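Local coordinates for SusD superfamily protein (PDB 3JQ0), which probably binds glycans or other nutrients at the outer membrane of Bacteroides vulgatus, at residues A[216-224]-A[364-372]; A[383-394]-A[405-413]. All blocks are in the same frame, centred on the assembly; numbering follows the deposited sequence.

Contact 1 of 2, residues A[216-224]-A[364-372]; sequences NVKKADVGL and YADCLLQLA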
ATOM      1  N   ASN A 216       0.632   5.874  19.556  1.00  8.56           N
ATOM      2  CA  ASN A 216      -0.681   6.534  19.693  1.00  9.49           C
ATOM      3  C   ASN A 216      -1.797   5.870  18.912  1.00  9.85           C
ATOM      4  O   ASN A 216      -2.948   5.926  19.303  1.00 11.48           O
ATOM      5  CB  ASN A 216      -0.629   7.989  19.305  1.00  9.88           C
ATOM      6  CG  ASN A 216      -0.016   8.863  20.331  1.00 12.59           C
ATOM      7  OD1 ASN A 216       0.118   8.524  21.506  1.00 14.66           O
ATOM      8  ND2 ASN A 216       0.373  10.046  19.866  1.00 14.71           N
ATOM      9  N   VAL A 217      -1.442   5.228  17.801  1.00  8.95           N
ATOM     10  CA  VAL A 217      -2.457   4.488  17.020  1.00  9.53           C
ATOM     11  C   VAL A 217      -3.206   3.471  17.880  1.00 10.10           C
ATOM     12  O   VAL A 217      -4.419   3.256  17.697  1.00 10.76           O
ATOM     13  CB  VAL A 217      -1.754   3.798  15.806  1.00  8.69           C
ATOM     14  CG1 VAL A 217      -2.693   2.817  15.110  1.00 10.14           C
ATOM     15  CG2 VAL A 217      -1.193   4.834  14.848  1.00 10.20           C
ATOM     16  N   LYS A 218      -2.509   2.906  18.862  1.00 11.07           N
ATOM     17  CA  LYS A 218      -3.081   1.940  19.771  1.00 12.66           C
ATOM     18  C   LYS A 218      -4.202   2.494  20.636  1.00 12.95           C
ATOM     19  O   LYS A 218      -4.955   1.721  21.242  1.00 15.82           O
ATOM     20  CB  LYS A 218      -1.997   1.334  20.652  1.00 12.17           C
ATOM     21  CG  LYS A 218      -0.841   0.667  19.891  1.00 11.70           C
ATOM     22  CD  LYS A 218       0.197   0.124  20.841  1.00 12.72           C
ATOM     23  CE  LYS A 218       1.284  -0.638  20.191  1.00 12.74           C
ATOM     24  NZ  LYS A 218       2.354  -0.989  21.144  1.00 14.82           N
ATOM     25  N   LYS A 219      -4.335   3.815  20.699  1.00 12.72           N
ATOM     26  CA  LYS A 219      -5.468   4.460  21.408  1.00 14.11           C
ATOM     27  C   LYS A 219      -6.798   4.216  20.722  1.00 13.70           C
ATOM     28  O   LYS A 219      -7.863   4.378  21.336  1.00 16.33           O
ATOM     29  CB  LYS A 219      -5.257   5.969  21.500  1.00 13.83           C
ATOM     30  CG  LYS A 219      -4.117   6.377  22.409  1.00 15.74           C
ATOM     31  CD  LYS A 219      -3.830   7.867  22.328  1.00 17.45           C
ATOM     32  CE  LYS A 219      -2.724   8.365  23.287  1.00 25.80           C
ATOM     33  NZ  LYS A 219      -1.722   7.327  23.748  1.00 30.87           N
ATOM     34  N   ALA A 220      -6.779   3.904  19.430  1.00 12.17           N
ATOM     35  CA  ALA A 220      -7.991   3.570  18.734  1.00 11.03           C
ATOM     36  C   ALA A 220      -8.338   2.077  18.995  1.00  9.96           C
ATOM     37  O   ALA A 220      -7.528   1.284  19.481  1.00 11.05           O
ATOM     38  CB  ALA A 220      -7.843   3.864  17.252  1.00 11.68           C
ATOM     39  N   ASP A 221      -9.545   1.702  18.615  1.00 10.61           N
ATOM     40  CA  ASP A 221     -10.024   0.328  18.740  1.00 11.09           C
ATOM     41  C   ASP A 221      -9.506  -0.504  17.575  1.00  9.93           C
ATOM     42  O   ASP A 221     -10.221  -0.755  16.606  1.00 11.40           O
ATOM     43  CB  ASP A 221     -11.542   0.354  18.784  1.00 12.42           C
ATOM     44  CG  ASP A 221     -12.161  -0.993  18.930  1.00 13.88           C
ATOM     45  OD1 ASP A 221     -11.494  -1.912  19.439  1.00 17.58           O
ATOM     46  OD2 ASP A 221     -13.336  -1.122  18.477  1.00 19.94           O
ATOM     47  N   VAL A 222      -8.255  -0.907  17.696  1.00 10.13           N
ATOM     48  CA  VAL A 222      -7.523  -1.587  16.639  1.00  9.69           C
ATOM     49  C   VAL A 222      -6.778  -2.785  17.227  1.00  9.81           C
ATOM     50  O   VAL A 222      -6.340  -2.769  18.384  1.00 12.63           O
ATOM     51  CB  VAL A 222      -6.555  -0.656  15.874  1.00 10.59           C
ATOM     52  CG1 VAL A 222      -7.411   0.362  15.053  1.00 12.10           C
ATOM     53  CG2 VAL A 222      -5.565  -0.004  16.780  1.00 13.02           C
ATOM     54  N   GLY A 223      -6.598  -3.807  16.406  1.00  8.96           N
ATOM     55  CA  GLY A 223      -5.803  -4.942  16.783  1.00  9.50           C
ATOM     56  C   GLY A 223      -5.719  -5.879  15.592  1.00  9.03           C
ATOM     57  O   GLY A 223      -6.378  -5.671  14.554  1.00 10.18           O
ATOM     58  N   LEU A 224      -4.910  -6.906  15.739  1.00  8.71           N
ATOM     59  CA  LEU A 224      -4.771  -7.873  14.639  1.00  8.54           C
ATOM     60  C   LEU A 224      -6.009  -8.786  14.536  1.00  8.41           C
ATOM     61  O   LEU A 224      -6.539  -9.253  15.553  1.00 10.88           O
ATOM     62  CB  LEU A 224      -3.560  -8.767  14.837  1.00  9.47           C
ATOM     63  CG  LEU A 224      -2.182  -8.121  14.833  1.00  9.19           C
ATOM     64  CD1 LEU A 224      -1.073  -9.132  15.096  1.00 12.15           C
ATOM     65  CD2 LEU A 224      -1.942  -7.367  13.505  1.00 10.51           C
ATOM     66  N   TYR A 364      -3.473  -2.559  11.214  1.00  7.24           N
ATOM     67  CA  TYR A 364      -2.749  -2.652  12.462  1.00  7.00           C
ATOM     68  C   TYR A 364      -1.379  -3.370  12.310  1.00  7.09           C
ATOM     69  O   TYR A 364      -0.428  -2.979  12.983  1.00  7.24           O
ATOM     70  CB  TYR A 364      -3.589  -3.285  13.554  1.00  8.11           C
ATOM     71  CG  TYR A 364      -2.977  -3.152  14.920  1.00  8.02           C
ATOM     72  CD1 TYR A 364      -2.856  -1.921  15.517  1.00  9.79           C
ATOM     73  CD2 TYR A 364      -2.512  -4.241  15.634  1.00  9.23           C
ATOM     74  CE1 TYR A 364      -2.290  -1.786  16.770  1.00 11.32           C
ATOM     75  CE2 TYR A 364      -1.966  -4.118  16.892  1.00  9.74           C
ATOM     76  CZ  TYR A 364      -1.854  -2.888  17.462  1.00 10.39           C
ATOM     77  OH  TYR A 364      -1.295  -2.699  18.701  1.00 12.76           O
ATOM     78  N   ALA A 365      -1.247  -4.368  11.430  1.00  6.96           N
ATOM     79  CA  ALA A 365       0.079  -4.976  11.247  1.00  6.75           C
ATOM     80  C   ALA A 365       1.085  -3.928  10.774  1.00  6.31           C
ATOM     81  O   ALA A 365       2.282  -4.058  11.031  1.00  7.27           O
ATOM     82  CB  ALA A 365       0.040  -6.148  10.285  1.00  7.21           C
ATOM     83  N   ASP A 366       0.619  -2.951   9.982  1.00  6.33           N
ATOM     84  CA  ASP A 366       1.483  -1.857   9.482  1.00  6.67           C
ATOM     85  C   ASP A 366       1.942  -1.011  10.663  1.00  6.68           C
ATOM     86  O   ASP A 366       3.133  -0.710  10.775  1.00  7.49           O
ATOM     87  CB  ASP A 366       0.662  -1.063   8.434  1.00  7.00           C
ATOM     88  CG  ASP A 366       1.442  -0.097   7.580  1.00  6.97           C
ATOM     89  OD1 ASP A 366       2.686  -0.066   7.660  1.00  7.46           O
ATOM     90  OD2 ASP A 366       0.763   0.590   6.793  1.00  8.14           O
ATOM     91  N   CYS A 367       1.022  -0.653  11.561  1.00  6.69           N
ATOM     92  CA  CYS A 367       1.401   0.041  12.797  1.00  7.20           C
ATOM     93  C   CYS A 367       2.533  -0.735  13.491  1.00  6.94           C
ATOM     94  O   CYS A 367       3.540  -0.176  13.863  1.00  7.32           O
ATOM     95  CB  CYS A 367       0.158   0.174  13.682  1.00  7.60           C
ATOM     96  SG  CYS A 367       0.501   0.820  15.333  1.00  9.80           S
ATOM     97  N   LEU A 368       2.318  -2.013  13.737  1.00  6.84           N
ATOM     98  CA  LEU A 368       3.308  -2.788  14.483  1.00  6.77           C
ATOM     99  C   LEU A 368       4.669  -2.826  13.791  1.00  7.07           C
ATOM    100  O   LEU A 368       5.697  -2.686  14.452  1.00  7.25           O
ATOM    101  CB  LEU A 368       2.796  -4.227  14.743  1.00  7.81           C
ATOM    102  CG  LEU A 368       1.593  -4.345  15.668  1.00  8.52           C
ATOM    103  CD1 LEU A 368       1.258  -5.856  15.840  1.00 10.83           C
ATOM    104  CD2 LEU A 368       1.825  -3.644  17.017  1.00  9.95           C
ATOM    105  N   LEU A 369       4.681  -3.051  12.478  1.00  6.71           N
ATOM    106  CA  LEU A 369       5.952  -3.187  11.791  1.00  6.89           C
ATOM    107  C   LEU A 369       6.676  -1.847  11.637  1.00  6.48           C
ATOM    108  O   LEU A 369       7.913  -1.826  11.614  1.00  7.68           O
ATOM    109  CB  LEU A 369       5.780  -3.939  10.468  1.00  6.53           C
ATOM    110  CG  LEU A 369       5.369  -5.417  10.681  1.00  7.09           C
ATOM    111  CD1 LEU A 369       5.066  -6.042   9.312  1.00  7.74           C
ATOM    112  CD2 LEU A 369       6.437  -6.236  11.450  1.00  8.93           C
ATOM    113  N   GLN A 370       5.937  -0.762  11.470  1.00  6.93           N
ATOM    114  CA  GLN A 370       6.591   0.560  11.426  1.00  7.33           C
ATOM    115  C   GLN A 370       7.045   0.993  12.828  1.00  7.32           C
ATOM    116  O   GLN A 370       8.100   1.629  12.946  1.00  8.22           O
ATOM    117  CB  GLN A 370       5.716   1.619  10.767  1.00  7.26           C
ATOM    118  CG  GLN A 370       5.333   1.249   9.346  1.00  7.19           C
ATOM    119  CD  GLN A 370       5.186   2.420   8.413  1.00  6.66           C
ATOM    120  OE1 GLN A 370       6.050   3.330   8.416  1.00  8.93           O
ATOM    121  NE2 GLN A 370       4.118   2.422   7.619  1.00  7.99           N
ATOM    122  N   LEU A 371       6.283   0.631  13.869  1.00  7.81           N
ATOM    123  CA  LEU A 371       6.762   0.778  15.237  1.00  8.07           C
ATOM    124  C   LEU A 371       8.067   0.034  15.423  1.00  7.51           C
ATOM    125  O   LEU A 371       9.029   0.547  16.011  1.00  8.07           O
ATOM    126  CB  LEU A 371       5.677   0.353  16.202  1.00  8.03           C
ATOM    127  CG  LEU A 371       6.063   0.376  17.704  1.00  8.20           C
ATOM    128  CD1 LEU A 371       6.547   1.799  18.090  1.00  9.74           C
ATOM    129  CD2 LEU A 371       4.843  -0.015  18.535  1.00 10.18           C
ATOM    130  N   ALA A 372       8.134  -1.207  14.940  1.00  7.66           N
ATOM    131  CA  ALA A 372       9.350  -1.992  14.980  1.00  7.95           C
ATOM    132  C   ALA A 372      10.511  -1.280  14.298  1.00  7.67           C
ATOM    133  O   ALA A 372      11.620  -1.247  14.832  1.00  8.23           O
ATOM    134  CB  ALA A 372       9.088  -3.388  14.361  1.00  8.52           C
TER
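In the helical SusD framework, the type I turn from Val217 to Ala220 and the loop that follows it, at the end of helix 204-217, lie against the first turns of helix 364-377, where Tyr364, its opening residue, meets Val222, Gly223 and Lys218. The first torsion of Tyr364, -169°, turns CG opposite the backbone N and carries the ring to the loop. Gly223 takes one face: its CA lies 3.9 Å from the ring centroid of Tyr364, a CH-pi contact offset toward the rim. Val222 crosses the ring at about a right angle and sets CG2 3.6 Å from CD1 of Tyr364. At the phenolic end the extended chain of Lys218 passes by the edge, its CG 3.6 Å from Tyr364 OH, before its ammonium, paired with Glu215, comes to CD2 of Leu371.

Flanking contacts are apolar. Leu224 CD2 packs 3.8 Å from Tyr364 CD2 and also touches Ala365 CB, while its CD1 meets Leu368 CD1 tip to tip at 4.1 Å. Deeper in, Val217 CB rests 3.8 Å from SG of Cys367. No hydrogen bond spans the two segments, so shape and apolar cover join them.

Leu371 also packs on Phe214 of helix 204-217, Leu224 on Arg392 of helix 383-394 and Ala365 on helix 430-441. Helix 364-377 follows strand 359-363, which pairs with strand 243-247; backbone bonds join Gly223 to Lys241 and Tyr364 to Glu242.

Contact 2 of 2, residues A[383-394]-A[405-413]; sequences TEEINAVRERAY and EIAYPNDND
Asn387 and Tyr408 are joined by a pair of hydrogen bonds through which helix 383-394 holds loop 407-413, after the short helix 403-406: one side-chain amide meets both the backbone N-H and the backbone C=O of a loop residue. Tyr408 N donates to a lone pair of Asn387 OD1 (2.8 Å, 157°), and Asn387 ND2 returns a bond to Tyr408 O at 3.1 Å, close to the amide plane. Replacing Asn387 by a leucine would probably leave the N-H and C=O of Tyr408 without these mates and let the loop drift from the helix.

One turn on, the extended Arg390 brings NH1 to Ile406 O in a weak bond (3.1 Å, 135°). Its guanidinium lies between Tyr408 CB on one face and Asp411 OD2 on the other. That oxygen stands well out of the guanidinium plane, 4.2 Å from Arg390 NH1, so the attraction is of charge alone; the arginine's salt bridges go to Glu437 and Asp426, and Asp411 pairs with Arg310 and Arg440 and bonds to Tyr417. A water accepts from Tyr394 OH and donates to both Ile406 O and Asp411 OD2, tying the end of helix 383-394 to that of helix 403-406 and to the loop.

Isoleucines pack the aromatic rings. Tyr408, with CG opposite its backbone N (chi1 180°), lays its ring against Ile386, whose CD1 sits over the middle, 3.9 Å from the Tyr408 centroid; Pro409, after a cis peptide bond, covers the opposite face. Thr383 OG1, hydrogen-bonded to Asp381, lies at the ring edge, in its plane. Ile406 CG1 is centred over the ring of Tyr394.

Outside, Phe399 of helix 396-401 backs Asn387, Ile406 and Ala407, and helix 430-441 packs against Ile386 and Tyr408.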
ATOM      1  N   THR A 383      11.423  -7.157  18.850  1.00  7.70           N
ATOM      2  CA  THR A 383      11.003  -8.548  18.868  1.00  7.54           C
ATOM      3  C   THR A 383       9.506  -8.739  18.992  1.00  8.07           C
ATOM      4  O   THR A 383       8.910  -9.568  18.320  1.00  8.46           O
ATOM      5  CB  THR A 383      11.758  -9.325  19.959  1.00  8.33           C
ATOM      6  OG1 THR A 383      13.171  -9.296  19.693  1.00  8.69           O
ATOM      7  CG2 THR A 383      11.277 -10.779  20.083  1.00 10.11           C
ATOM      8  N   GLU A 384       8.897  -8.001  19.913  1.00  7.98           N
ATOM      9  CA  GLU A 384       7.465  -8.191  20.205  0.51  8.73           C
ATOM     10  C   GLU A 384       6.605  -7.923  18.990  1.00  7.68           C
ATOM     11  O   GLU A 384       5.656  -8.631  18.702  1.00  8.65           O
ATOM     12  CB  GLU A 384       6.977  -7.290  21.334  0.51  9.29           C
ATOM     13  CG  GLU A 384       5.575  -7.698  21.885  0.51 12.70           C
ATOM     14  CD  GLU A 384       5.015  -6.640  22.832  0.51 16.99           C
ATOM     15  OE1 GLU A 384       5.774  -6.150  23.718  0.51 19.90           O
ATOM     16  OE2 GLU A 384       3.832  -6.244  22.646  0.51 21.00           O
ATOM     17  N   GLU A 385       6.888  -6.823  18.321  1.00  7.83           N
ATOM     18  CA  GLU A 385       6.134  -6.408  17.163  1.00  7.50           C
ATOM     19  C   GLU A 385       6.279  -7.394  15.999  1.00  7.53           C
ATOM     20  O   GLU A 385       5.288  -7.829  15.386  1.00  8.12           O
ATOM     21  CB  GLU A 385       6.560  -5.018  16.689  1.00  8.76           C
ATOM     22  CG  GLU A 385       6.207  -3.878  17.580  1.00  8.91           C
ATOM     23  CD  GLU A 385       7.110  -3.700  18.786  1.00 10.05           C
ATOM     24  OE1 GLU A 385       8.209  -4.263  18.796  1.00  9.94           O
ATOM     25  OE2 GLU A 385       6.726  -2.925  19.668  1.00 10.69           O
ATOM     26  N   ILE A 386       7.509  -7.798  15.729  1.00  7.09           N
ATOM     27  CA  ILE A 386       7.754  -8.739  14.648  1.00  7.31           C
ATOM     28  C   ILE A 386       7.034 -10.056  14.933  1.00  6.94           C
ATOM     29  O   ILE A 386       6.375 -10.624  14.074  1.00  7.42           O
ATOM     30  CB  ILE A 386       9.265  -8.961  14.373  1.00  7.55           C
ATOM     31  CG1 ILE A 386       9.940  -7.638  13.991  1.00  7.84           C
ATOM     32  CG2 ILE A 386       9.469 -10.047  13.350  1.00  8.21           C
ATOM     33  CD1 ILE A 386      11.458  -7.702  13.914  1.00  8.64           C
ATOM     34  N   ASN A 387       7.203 -10.569  16.155  1.00  6.83           N
ATOM     35  CA  ASN A 387       6.608 -11.859  16.490  1.00  7.24           C
ATOM     36  C   ASN A 387       5.100 -11.807  16.641  1.00  6.92           C
ATOM     37  O   ASN A 387       4.471 -12.843  16.424  1.00  8.17           O
ATOM     38  CB  ASN A 387       7.302 -12.499  17.700  1.00  7.58           C
ATOM     39  CG  ASN A 387       8.604 -13.113  17.311  1.00  7.64           C
ATOM     40  OD1 ASN A 387       8.803 -13.509  16.176  1.00  8.44           O
ATOM     41  ND2 ASN A 387       9.549 -13.225  18.266  1.00  9.24           N
ATOM     42  N   ALA A 388       4.492 -10.656  16.952  1.00  7.65           N
ATOM     43  CA  ALA A 388       3.019 -10.583  16.966  1.00  7.38           C
ATOM     44  C   ALA A 388       2.521 -10.833  15.526  1.00  6.71           C
ATOM     45  O   ALA A 388       1.553 -11.559  15.320  1.00  7.43           O
ATOM     46  CB  ALA A 388       2.565  -9.206  17.478  1.00  9.48           C
ATOM     47  N   VAL A 389       3.149 -10.204  14.548  1.00  6.96           N
ATOM     48  CA  VAL A 389       2.799 -10.358  13.154  1.00  6.93           C
ATOM     49  C   VAL A 389       3.064 -11.798  12.681  1.00  7.15           C
ATOM     50  O   VAL A 389       2.226 -12.434  12.002  1.00  6.88           O
ATOM     51  CB  VAL A 389       3.432  -9.301  12.275  1.00  6.74           C
ATOM     52  CG1 VAL A 389       3.127  -9.555  10.800  1.00  7.61           C
ATOM     53  CG2 VAL A 389       2.969  -7.926  12.685  1.00  7.82           C
ATOM     54  N   ARG A 390       4.229 -12.353  13.020  1.00  6.63           N
ATOM     55  CA  ARG A 390       4.526 -13.733  12.648  1.00  6.61           C
ATOM     56  C   ARG A 390       3.587 -14.740  13.278  1.00  7.47           C
ATOM     57  O   ARG A 390       3.136 -15.672  12.622  1.00  7.32           O
ATOM     58  CB  ARG A 390       5.984 -14.101  12.970  1.00  7.21           C
ATOM     59  CG  ARG A 390       7.006 -13.346  12.168  1.00  6.82           C
ATOM     60  CD  ARG A 390       8.423 -13.795  12.417  1.00  7.44           C
ATOM     61  NE  ARG A 390       9.338 -13.080  11.544  1.00  7.18           N
ATOM     62  CZ  ARG A 390      10.632 -13.318  11.461  1.00  7.36           C
ATOM     63  NH1 ARG A 390      11.182 -14.279  12.193  1.00  8.03           N
ATOM     64  NH2 ARG A 390      11.412 -12.560  10.734  1.00  8.38           N
ATOM     65  N   GLU A 391       3.273 -14.548  14.564  1.00  7.33           N
ATOM     66  CA  GLU A 391       2.393 -15.493  15.234  1.00  7.78           C
ATOM     67  C   GLU A 391       1.042 -15.537  14.519  1.00  7.20           C
ATOM     68  O   GLU A 391       0.426 -16.588  14.361  1.00  7.72           O
ATOM     69  CB  GLU A 391       2.235 -15.134  16.711  1.00  7.64           C
ATOM     70  CG  GLU A 391       1.313 -16.087  17.427  1.00  9.31           C
ATOM     71  CD  GLU A 391       1.271 -15.910  18.955  1.00 12.11           C
ATOM     72  OE1 GLU A 391       2.125 -15.196  19.502  1.00 16.03           O
ATOM     73  OE2 GLU A 391       0.409 -16.535  19.611  1.00 14.51           O
ATOM     74  N   ARG A 392       0.543 -14.370  14.076  1.00  7.11           N
ATOM     75  CA  ARG A 392      -0.724 -14.323  13.346  1.00  6.67           C
ATOM     76  C   ARG A 392      -0.598 -15.060  12.009  1.00  6.88           C
ATOM     77  O   ARG A 392      -1.542 -15.720  11.582  1.00  7.44           O
ATOM     78  CB  ARG A 392      -1.181 -12.895  13.196  1.00  7.26           C
ATOM     79  CG  ARG A 392      -2.607 -12.760  12.594  1.00  7.62           C
ATOM     80  CD  ARG A 392      -2.670 -12.609  11.062  1.00  7.67           C
ATOM     81  NE  ARG A 392      -2.041 -11.404  10.553  1.00  7.10           N
ATOM     82  CZ  ARG A 392      -2.567 -10.188  10.673  1.00  7.47           C
ATOM     83  NH1 ARG A 392      -3.731 -10.004  11.282  1.00  8.30           N
ATOM     84  NH2 ARG A 392      -1.928  -9.149  10.191  1.00  7.15           N
ATOM     85  N   ALA A 393       0.516 -14.917  11.325  1.00  7.15           N
ATOM     86  CA  ALA A 393       0.764 -15.518  10.003  1.00  7.07           C
ATOM     87  C   ALA A 393       0.808 -17.037  10.072  1.00  7.06           C
ATOM     88  O   ALA A 393       0.259 -17.711   9.187  1.00  8.30           O
ATOM     89  CB  ALA A 393       2.058 -14.985   9.385  1.00  7.27           C
ATOM     90  N   TYR A 394       1.527 -17.603  11.039  1.00  6.82           N
ATOM     91  CA  TYR A 394       1.623 -19.058  11.174  1.00  7.24           C
ATOM     92  C   TYR A 394       0.471 -19.659  11.991  1.00  7.51           C
ATOM     93  O   TYR A 394       0.214 -20.861  11.936  1.00  8.07           O
ATOM     94  CB  TYR A 394       2.949 -19.435  11.824  1.00  7.81           C
ATOM     95  CG  TYR A 394       4.182 -19.109  11.022  1.00  7.42           C
ATOM     96  CD1 TYR A 394       4.662 -19.939  10.018  1.00  7.63           C
ATOM     97  CD2 TYR A 394       4.883 -17.924  11.242  1.00  8.41           C
ATOM     98  CE1 TYR A 394       5.798 -19.619   9.290  1.00  8.14           C
ATOM     99  CE2 TYR A 394       6.016 -17.600  10.512  1.00  7.73           C
ATOM    100  CZ  TYR A 394       6.466 -18.436   9.525  1.00  6.79           C
ATOM    101  OH  TYR A 394       7.609 -18.165   8.796  1.00  7.64           O
ATOM    102  N   GLU A 405      12.580 -22.182  14.762  1.00 10.05           N
ATOM    103  CA  GLU A 405      12.693 -22.148  13.300  0.50  9.75           C
ATOM    104  C   GLU A 405      12.213 -20.822  12.689  1.00  8.79           C
ATOM    105  O   GLU A 405      12.815 -20.326  11.749  1.00  9.24           O
ATOM    106  CB  GLU A 405      11.886 -23.281  12.649  0.50 11.19           C
ATOM    107  CG  GLU A 405      12.295 -24.703  12.997  0.50 12.83           C
ATOM    108  CD  GLU A 405      11.174 -25.673  12.695  0.50 14.28           C
ATOM    109  OE1 GLU A 405      10.674 -25.716  11.556  0.50 17.12           O
ATOM    110  OE2 GLU A 405      10.712 -26.308  13.645  0.50 19.14           O
ATOM    111  N   ILE A 406      11.087 -20.288  13.187  1.00  7.92           N
ATOM    112  CA  ILE A 406      10.411 -19.212  12.484  1.00  8.21           C
ATOM    113  C   ILE A 406      10.089 -17.993  13.331  1.00  7.31           C
ATOM    114  O   ILE A 406       9.726 -16.951  12.758  1.00  7.82           O
ATOM    115  CB  ILE A 406       9.199 -19.707  11.635  1.00  8.64           C
ATOM    116  CG1 ILE A 406       8.223 -20.567  12.389  1.00 10.15           C
ATOM    117  CG2 ILE A 406       9.714 -20.405  10.357  1.00 11.44           C
ATOM    118  CD1 ILE A 406       7.523 -19.935  13.494  1.00 11.28           C
ATOM    119  N   ALA A 407      10.226 -18.032  14.666  1.00  7.72           N
ATOM    120  CA  ALA A 407      10.091 -16.809  15.443  1.00  7.54           C
ATOM    121  C   ALA A 407      11.336 -15.965  15.231  1.00  7.98           C
ATOM    122  O   ALA A 407      12.421 -16.475  14.991  1.00  8.92           O
ATOM    123  CB  ALA A 407       9.907 -17.082  16.941  1.00  8.97           C
ATOM    124  N   TYR A 408      11.180 -14.646  15.296  1.00  8.00           N
ATOM    125  CA  TYR A 408      12.339 -13.753  15.275  1.00  7.71           C
ATOM    126  C   TYR A 408      13.136 -13.976  16.554  1.00  8.50           C
ATOM    127  O   TYR A 408      12.533 -13.998  17.621  1.00  8.62           O
ATOM    128  CB  TYR A 408      11.847 -12.299  15.189  1.00  7.89           C
ATOM    129  CG  TYR A 408      12.963 -11.274  15.170  1.00  7.18           C
ATOM    130  CD1 TYR A 408      13.667 -11.020  14.001  1.00  8.15           C
ATOM    131  CD2 TYR A 408      13.328 -10.585  16.314  1.00  7.36           C
ATOM    132  CE1 TYR A 408      14.719 -10.115  13.985  1.00  7.71           C
ATOM    133  CE2 TYR A 408      14.380  -9.686  16.305  1.00  8.24           C
ATOM    134  CZ  TYR A 408      15.087  -9.463  15.143  1.00  8.16           C
ATOM    135  OH  TYR A 408      16.125  -8.591  15.099  1.00  8.49           O
ATOM    136  N   PRO A 409      14.480 -14.080  16.475  1.00  8.13           N
ATOM    137  CA  PRO A 409      15.365 -13.824  15.345  1.00  8.10           C
ATOM    138  C   PRO A 409      15.949 -15.122  14.731  1.00  7.78           C
ATOM    139  O   PRO A 409      17.114 -15.170  14.328  1.00  8.90           O
ATOM    140  CB  PRO A 409      16.490 -13.014  15.976  1.00  8.59           C
ATOM    141  CG  PRO A 409      16.699 -13.734  17.292  1.00  9.33           C
ATOM    142  CD  PRO A 409      15.279 -14.113  17.731  1.00  9.56           C
ATOM    143  N   ASN A 410      15.107 -16.164  14.619  1.00  7.54           N
ATOM    144  CA  ASN A 410      15.559 -17.492  14.277  1.00  8.27           C
ATOM    145  C   ASN A 410      15.218 -17.961  12.875  1.00  7.86           C
ATOM    146  O   ASN A 410      15.565 -19.071  12.499  1.00  8.69           O
ATOM    147  CB  ASN A 410      14.957 -18.507  15.284  1.00  9.39           C
ATOM    148  CG  ASN A 410      15.246 -18.137  16.698  1.00  9.89           C
ATOM    149  OD1 ASN A 410      16.353 -17.678  17.020  1.00 10.59           O
ATOM    150  ND2 ASN A 410      14.255 -18.291  17.565  1.00 10.68           N
ATOM    151  N   ASP A 411      14.590 -17.102  12.080  1.00  7.78           N
ATOM    152  CA  ASP A 411      14.175 -17.440  10.724  1.00  7.77           C
ATOM    153  C   ASP A 411      15.362 -17.265   9.782  1.00  7.31           C
ATOM    154  O   ASP A 411      15.523 -16.206   9.142  1.00  7.93           O
ATOM    155  CB  ASP A 411      12.929 -16.672  10.320  1.00  7.32           C
ATOM    156  CG  ASP A 411      12.420 -16.984   8.931  1.00  7.55           C
ATOM    157  OD1 ASP A 411      13.004 -17.817   8.223  1.00  7.55           O
ATOM    158  OD2 ASP A 411      11.415 -16.305   8.563  1.00  8.20           O
ATOM    159  N   ASN A 412      16.215 -18.290   9.779  1.00  8.39           N
ATOM    160  CA  ASN A 412      17.568 -18.237   9.212  1.00  8.82           C
ATOM    161  C   ASN A 412      17.891 -19.357   8.210  1.00  8.95           C
ATOM    162  O   ASN A 412      19.007 -19.426   7.712  1.00 10.41           O
ATOM    163  CB  ASN A 412      18.599 -18.226  10.340  1.00  9.18           C
ATOM    164  CG  ASN A 412      18.495 -16.993  11.187  1.00  8.20           C
ATOM    165  OD1 ASN A 412      18.355 -15.903  10.648  1.00  9.39           O
ATOM    166  ND2 ASN A 412      18.600 -17.142  12.495  1.00 10.24           N
ATOM    167  N   ASP A 413      16.955 -20.271   7.977  1.00  9.43           N
ATOM    168  CA  ASP A 413      17.229 -21.534   7.282  1.00 10.07           C
ATOM    169  C   ASP A 413      18.127 -21.339   6.063  1.00 10.59           C
ATOM    170  O   ASP A 413      17.768 -20.672   5.084  1.00 10.50           O
ATOM    171  CB  ASP A 413      15.947 -22.177   6.802  1.00 10.33           C
ATOM    172  CG  ASP A 413      16.211 -23.492   6.126  1.00 11.29           C
ATOM    173  OD1 ASP A 413      16.655 -24.410   6.850  1.00 14.87           O
ATOM    174  OD2 ASP A 413      16.056 -23.596   4.912  1.00 12.25           O
TER
HETATM  175  O   HOH W   1       9.159 -16.321  10.060  1.00  7.40           O

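Overall arrangement
The two contacts, their centres about 17 Å apart, receive loops on neighbouring helices by different chemistry. In each, a segment leaving a helix meets another helix, and the two receiving helices, 364-377 and 383-394, follow each other in the chain and touch. Contact 1 is only partly buried, lies nearer the centre of the chain and joins distant parts of the sequence by apolar packing. Contact 2 is local in sequence and mostly buried, yet adds hydrogen bonds, a bridging water and nearby charge to its isoleucine-on-tyrosine packing. Leu368 and Leu371 meet Glu385, and Ala365 meets Arg392, linking them, while helix 430-441 packs on both receiving helices.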